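Local coordinates for PPC domain-containing protein (Pyrococcus horikoshii, PDB 2DT4), which is of unknown function but consists largely of a plant- and prokaryote-conserved (PPC) domain and assembles from three copies of the chain, at residues P49-F54 / I64-S69; Y70-L75 / V92-E97. One frame throughout, in Å; residues are numbered along the deposited sequence.

Overall arrangement
Contact 1 (49-54 with 64-69) and contact 2 (70-75 with 92-97) are each formed within a beta hairpin, in series along the chain, with centres about 11 Å apart. Contact 2 is the buried one, set in the seven-stranded mixed sheet; contact 1 is partly buried, in a three-stranded antiparallel sheet packed over it. Leu94 of contact 2 joins them, its CD1 lying 3.7 Å from CG of Pro49. Both combine backbone bonds with aliphatic packing; contact 1 puts Lys50 and an exposed proline on its other face, whereas contact 2 has a beta bulge and a buried serine pair. Both touch the second subunit, and contact 2 faces the third more extensively.

Contact 1: P49-F54 / I64-S69; sequences PKIGYF and IPLKGS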
loop_
_atom_site.group_PDB
_atom_site.type_symbol
_atom_site.label_atom_id
_atom_site.label_comp_id
_atom_site.label_asym_id
_atom_site.label_seq_id
_atom_site.Cartn_x
_atom_site.Cartn_y
_atom_site.Cartn_z
ATOM N N PRO A 49 -9.677 -2.540 16.657
ATOM C CA PRO A 49 -8.238 -2.394 16.421
ATOM C C PRO A 49 -7.610 -1.419 17.411
ATOM O O PRO A 49 -8.221 -0.438 17.812
ATOM C CB PRO A 49 -8.157 -1.898 14.978
ATOM C CG PRO A 49 -9.440 -1.172 14.759
ATOM C CD PRO A 49 -10.445 -1.958 15.538
ATOM N N LYS A 50 -6.387 -1.722 17.805
ATOM C CA LYS A 50 -5.584 -0.793 18.596
ATOM C C LYS A 50 -4.475 -0.271 17.712
ATOM O O LYS A 50 -3.756 -1.071 17.099
ATOM C CB LYS A 50 -4.995 -1.463 19.828
ATOM C CG LYS A 50 -6.049 -2.020 20.751
ATOM C CD LYS A 50 -5.463 -2.485 22.061
ATOM C CE LYS A 50 -6.566 -2.864 23.022
ATOM N NZ LYS A 50 -6.884 -4.285 22.938
ATOM N N ILE A 51 -4.328 1.060 17.677
ATOM C CA ILE A 51 -3.275 1.699 16.885
ATOM C C ILE A 51 -2.325 2.440 17.823
ATOM O O ILE A 51 -2.682 2.759 18.950
ATOM C CB ILE A 51 -3.871 2.638 15.785
ATOM C CG1 ILE A 51 -4.802 3.674 16.408
ATOM C CG2 ILE A 51 -4.530 1.796 14.701
ATOM C CD1 ILE A 51 -5.327 4.734 15.440
ATOM N N GLY A 52 -1.134 2.694 17.331
ATOM C CA GLY A 52 -0.089 3.366 18.081
ATOM C C GLY A 52 0.530 4.547 17.370
ATOM O O GLY A 52 0.728 4.531 16.159
ATOM N N TYR A 53 0.834 5.586 18.153
ATOM C CA TYR A 53 1.591 6.761 17.734
ATOM C C TYR A 53 2.815 6.829 18.642
ATOM O O TYR A 53 2.668 6.883 19.881
ATOM C CB TYR A 53 0.734 8.003 17.924
ATOM C CG TYR A 53 1.458 9.271 17.610
ATOM C CD1 TYR A 53 1.505 9.788 16.313
ATOM C CD2 TYR A 53 2.081 9.980 18.620
ATOM C CE1 TYR A 53 2.181 10.962 16.032
ATOM C CE2 TYR A 53 2.743 11.125 18.367
ATOM C CZ TYR A 53 2.803 11.633 17.058
ATOM O OH TYR A 53 3.483 12.812 16.891
ATOM N N PHE A 54 4.016 6.787 18.085
ATOM C CA PHE A 54 5.215 6.707 18.928
ATOM C C PHE A 54 5.509 8.066 19.565
ATOM O O PHE A 54 5.501 9.091 18.887
ATOM C CB PHE A 54 6.420 6.230 18.133
ATOM C CG PHE A 54 7.581 5.804 18.969
ATOM C CD1 PHE A 54 7.526 4.657 19.709
ATOM C CD2 PHE A 54 8.734 6.555 18.962
ATOM C CE1 PHE A 54 8.624 4.257 20.477
ATOM C CE2 PHE A 54 9.818 6.163 19.716
ATOM C CZ PHE A 54 9.750 5.016 20.449
ATOM N N ILE A 64 -4.022 3.852 21.134
ATOM C CA ILE A 64 -5.386 4.320 20.984
ATOM C C ILE A 64 -6.291 3.119 20.656
ATOM O O ILE A 64 -6.178 2.532 19.567
ATOM C CB ILE A 64 -5.461 5.375 19.862
ATOM C CG1 ILE A 64 -4.460 6.501 20.170
ATOM C CG2 ILE A 64 -6.879 5.853 19.693
ATOM C CD1 ILE A 64 -4.244 7.467 19.009
ATOM N N PRO A 65 -7.127 2.702 21.599
ATOM C CA PRO A 65 -8.010 1.545 21.371
ATOM C C PRO A 65 -9.310 1.933 20.692
ATOM O O PRO A 65 -10.135 2.630 21.286
ATOM C CB PRO A 65 -8.298 1.010 22.788
ATOM C CG PRO A 65 -8.126 2.214 23.690
ATOM C CD PRO A 65 -7.211 3.210 22.989
ATOM N N LEU A 66 -9.509 1.513 19.463
ATOM C CA LEU A 66 -10.745 1.798 18.764
ATOM C C LEU A 66 -11.748 0.702 19.076
ATOM O O LEU A 66 -11.368 -0.385 19.535
ATOM C CB LEU A 66 -10.483 1.936 17.253
ATOM C CG LEU A 66 -9.466 2.998 16.881
ATOM C CD1 LEU A 66 -9.029 2.952 15.389
ATOM C CD2 LEU A 66 -9.974 4.394 17.204
ATOM N N LYS A 67 -13.021 0.981 18.810
ATOM C CA LYS A 67 -14.101 0.048 19.050
ATOM C C LYS A 67 -14.971 -0.180 17.827
ATOM O O LYS A 67 -15.250 0.734 17.041
ATOM C CB LYS A 67 -14.952 0.520 20.221
ATOM C CG LYS A 67 -14.134 0.640 21.519
ATOM C CD LYS A 67 -14.778 -0.027 22.717
ATOM C CE LYS A 67 -14.316 0.590 24.050
ATOM N NZ LYS A 67 -15.130 1.812 24.466
ATOM N N GLY A 68 -15.390 -1.428 17.673
ATOM C CA GLY A 68 -16.266 -1.826 16.595
ATOM C C GLY A 68 -15.504 -2.122 15.318
ATOM O O GLY A 68 -14.285 -2.279 15.320
ATOM N N SER A 69 -16.243 -2.265 14.233
ATOM C CA SER A 69 -15.684 -2.622 12.944
ATOM C C SER A 69 -15.151 -1.390 12.217
ATOM O O SER A 69 -15.814 -0.370 12.126
ATOM C CB SER A 69 -16.744 -3.296 12.077
ATOM O OG SER A 69 -17.100 -4.540 12.663
#
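The pyrrolidine ring of Pro49 meets Leu66 through CG, which lies 4.1 Å from CB of Leu66, the two side chains crossing at about a right angle. At another corner of the same ring, CD sits 3.9 Å from the carbonyl O of Gly68. The second proline ring, that of Pro65, belongs to the other face of the sheet, where the aliphatic chain of Lys50 runs beside it and CE approaches CB of Pro65 to 4.2 Å. Lys50 then carries its ammonium away to a salt bridge with Glu108. Between the faces, the two backbones are joined in antiparallel fashion by three hydrogen bonds: Ile51 N to Ile64 O (3.0 Å), Ile64 N to Ile51 O (2.8 Å) and Leu66 N to Pro49 O (2.9 Å). On the face shared by Ile51 and Ile64, CG1 of Ile51, set between the backbone N and the carbonyl carbon (chi1 55°), lies 3.9 Å from CB of Ile64. From there CD1 reaches CD1 of Leu66 at 4.1 Å, making a short aliphatic row whose members Ile51 and Leu66 also rest on Leu94. The arrangement is that of a beta hairpin, whose strand 49-55 is the middle one of a three-stranded antiparallel sheet in the PPC domain.

Contact 2: Y70-L75 / V92-E97; sequences YELISL and VSLGNE
Tyr70 sets one side of its ring against the end of strand 85-95, with CD2 3.9 Å from CB of Leu94 and CE2 3.6 Å from CB of Asn96, just beyond it. An alanine here, lacking the ring, would probably leave a gap beside CB of Asn96, Leu94 and Pro49, which the ring also touches. Glu71 turns to backbone pairing: its N donates to Gly95 O (2.9 Å) and its O accepts from Gly95 N. Its carboxylate leads away, to the backbone N of Phe54 of the third subunit and to a glycerol. Leu72 packs on the other face, CD2 pressing within 3.5 Å of CG1 of Val92 at about a right angle between the side chains. Ile73 breaks the alternation. Its N lies 2.9 Å from Ser93 O, and the psi of -40° at Ile73 turns Ser74 N to the same oxygen in a weak bond: a classic beta bulge. CD1 of Ile73 lies 3.5 Å from Gly95 N, against a residue that has no side chain. Ser74 and Ser93 both hold OG between backbone N and carbonyl carbon (chi1 65° and 64°), which brings the hydroxyls 2.7 Å apart, Ser93 OG donating to Ser74 OG; Ile73 of the second subunit packs against both serines. Leu75 closes the run, its CD1 3.9 Å from CG1 of Val92. Strand 38-46 borders strand 69-82 on the side away from strand 85-95, whose own far edge pairs with strand 101-104, while strand 49-55 rests on Tyr70, Val92 and Leu94.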
loop_
_atom_site.group_PDB
_atom_site.type_symbol
_atom_site.label_atom_id
_atom_site.label_comp_id
_atom_site.label_asym_id
_atom_site.label_seq_id
_atom_site.Cartn_x
_atom_site.Cartn_y
_atom_site.Cartn_z
ATOM N N TYR A 70 -13.930 -1.522 11.727
ATOM C CA TYR A 70 -13.315 -0.536 10.869
ATOM C C TYR A 70 -12.893 -1.200 9.579
ATOM O O TYR A 70 -12.280 -2.294 9.597
ATOM C CB TYR A 70 -12.094 0.092 11.554
ATOM C CG TYR A 70 -12.411 1.158 12.566
ATOM C CD1 TYR A 70 -12.889 0.840 13.854
ATOM C CD2 TYR A 70 -12.223 2.500 12.248
ATOM C CE1 TYR A 70 -13.179 1.864 14.793
ATOM C CE2 TYR A 70 -12.506 3.507 13.163
ATOM C CZ TYR A 70 -12.996 3.183 14.414
ATOM O OH TYR A 70 -13.285 4.194 15.319
ATOM N N GLU A 71 -13.148 -0.543 8.456
ATOM C CA GLU A 71 -12.613 -1.003 7.177
ATOM C C GLU A 71 -11.073 -0.882 7.211
ATOM O O GLU A 71 -10.509 0.178 7.560
ATOM C CB GLU A 71 -13.196 -0.245 5.969
ATOM C CG GLU A 71 -14.698 -0.453 5.780
ATOM C CD GLU A 71 -15.083 -1.818 5.233
ATOM O OE1 GLU A 71 -16.219 -2.286 5.484
ATOM O OE2 GLU A 71 -14.288 -2.456 4.507
ATOM N N LEU A 72 -10.400 -1.974 6.888
ATOM C CA LEU A 72 -8.944 -2.006 6.822
ATOM C C LEU A 72 -8.574 -1.529 5.422
ATOM O O LEU A 72 -8.568 -2.292 4.478
ATOM C CB LEU A 72 -8.460 -3.439 7.100
ATOM C CG LEU A 72 -7.052 -3.751 7.669
ATOM C CD1 LEU A 72 -6.466 -5.050 7.191
ATOM C CD2 LEU A 72 -6.061 -2.622 7.881
ATOM N N ILE A 73 -8.342 -0.222 5.305
ATOM C CA ILE A 73 -8.130 0.428 4.029
ATOM C C ILE A 73 -6.739 0.121 3.499
ATOM O O ILE A 73 -6.572 -0.205 2.328
ATOM C CB ILE A 73 -8.346 1.940 4.165
ATOM C CG1 ILE A 73 -9.811 2.239 4.490
ATOM C CG2 ILE A 73 -7.773 2.732 2.951
ATOM C CD1 ILE A 73 -10.062 3.650 4.963
ATOM N N SER A 74 -5.770 0.116 4.400
ATOM C CA SER A 74 -4.424 -0.291 4.042
ATOM C C SER A 74 -3.758 -0.925 5.216
ATOM O O SER A 74 -3.896 -0.429 6.296
ATOM C CB SER A 74 -3.577 0.891 3.566
ATOM O OG SER A 74 -3.344 1.851 4.573
ATOM N N LEU A 75 -2.967 -2.034 4.833
ATOM C CA LEU A 75 -2.069 -2.577 5.775
ATOM C C LEU A 75 -0.827 -2.639 4.936
ATOM O O LEU A 75 -0.859 -3.165 3.834
ATOM C CB LEU A 75 -2.469 -3.983 6.258
ATOM C CG LEU A 75 -1.349 -4.497 7.171
ATOM C CD1 LEU A 75 -1.896 -5.195 8.361
ATOM C CD2 LEU A 75 -0.327 -5.276 6.427
ATOM N N VAL A 92 -1.518 0.739 9.736
ATOM C CA VAL A 92 -2.860 0.575 9.122
ATOM C C VAL A 92 -3.583 1.900 9.024
ATOM O O VAL A 92 -3.400 2.793 9.847
ATOM C CB VAL A 92 -3.731 -0.408 9.948
ATOM C CG1 VAL A 92 -3.234 -1.823 9.816
ATOM C CG2 VAL A 92 -3.838 0.042 11.395
ATOM N N SER A 93 -4.477 1.958 8.030
ATOM C CA SER A 93 -5.403 3.064 7.878
ATOM C C SER A 93 -6.757 2.336 7.951
ATOM O O SER A 93 -6.941 1.232 7.383
ATOM C CB SER A 93 -5.258 3.919 6.635
ATOM O OG SER A 93 -5.522 3.183 5.523
ATOM N N LEU A 94 -7.614 2.908 8.793
ATOM C CA LEU A 94 -8.890 2.326 9.148
ATOM C C LEU A 94 -10.049 3.275 8.927
ATOM O O LEU A 94 -10.024 4.432 9.387
ATOM C CB LEU A 94 -8.747 2.047 10.622
ATOM C CG LEU A 94 -7.664 1.060 11.052
ATOM C CD1 LEU A 94 -7.500 1.122 12.520
ATOM C CD2 LEU A 94 -7.951 -0.340 10.631
ATOM N N GLY A 95 -11.077 2.789 8.244
ATOM C CA GLY A 95 -12.242 3.588 7.931
ATOM C C GLY A 95 -13.426 3.319 8.818
ATOM O O GLY A 95 -13.845 2.178 9.024
ATOM N N ASN A 96 -14.028 4.391 9.305
ATOM C CA ASN A 96 -15.207 4.265 10.147
ATOM C C ASN A 96 -16.471 4.354 9.309
ATOM O O ASN A 96 -16.421 4.419 8.083
ATOM C CB ASN A 96 -15.175 5.195 11.386
ATOM C CG ASN A 96 -15.761 6.608 11.180
ATOM O OD1 ASN A 96 -15.908 7.349 12.189
ATOM N ND2 ASN A 96 -16.060 7.003 9.976
ATOM N N GLU A 97 -17.609 4.232 10.001
ATOM C CA GLU A 97 -18.887 4.136 9.316
ATOM C C GLU A 97 -19.312 5.364 8.525
ATOM O O GLU A 97 -20.211 5.302 7.702
ATOM C CB GLU A 97 -19.976 3.780 10.357
ATOM C CG GLU A 97 -20.264 4.941 11.314
ATOM C CD GLU A 97 -21.169 4.590 12.497
ATOM O OE1 GLU A 97 -22.389 4.869 12.421
ATOM O OE2 GLU A 97 -20.652 4.070 13.512
#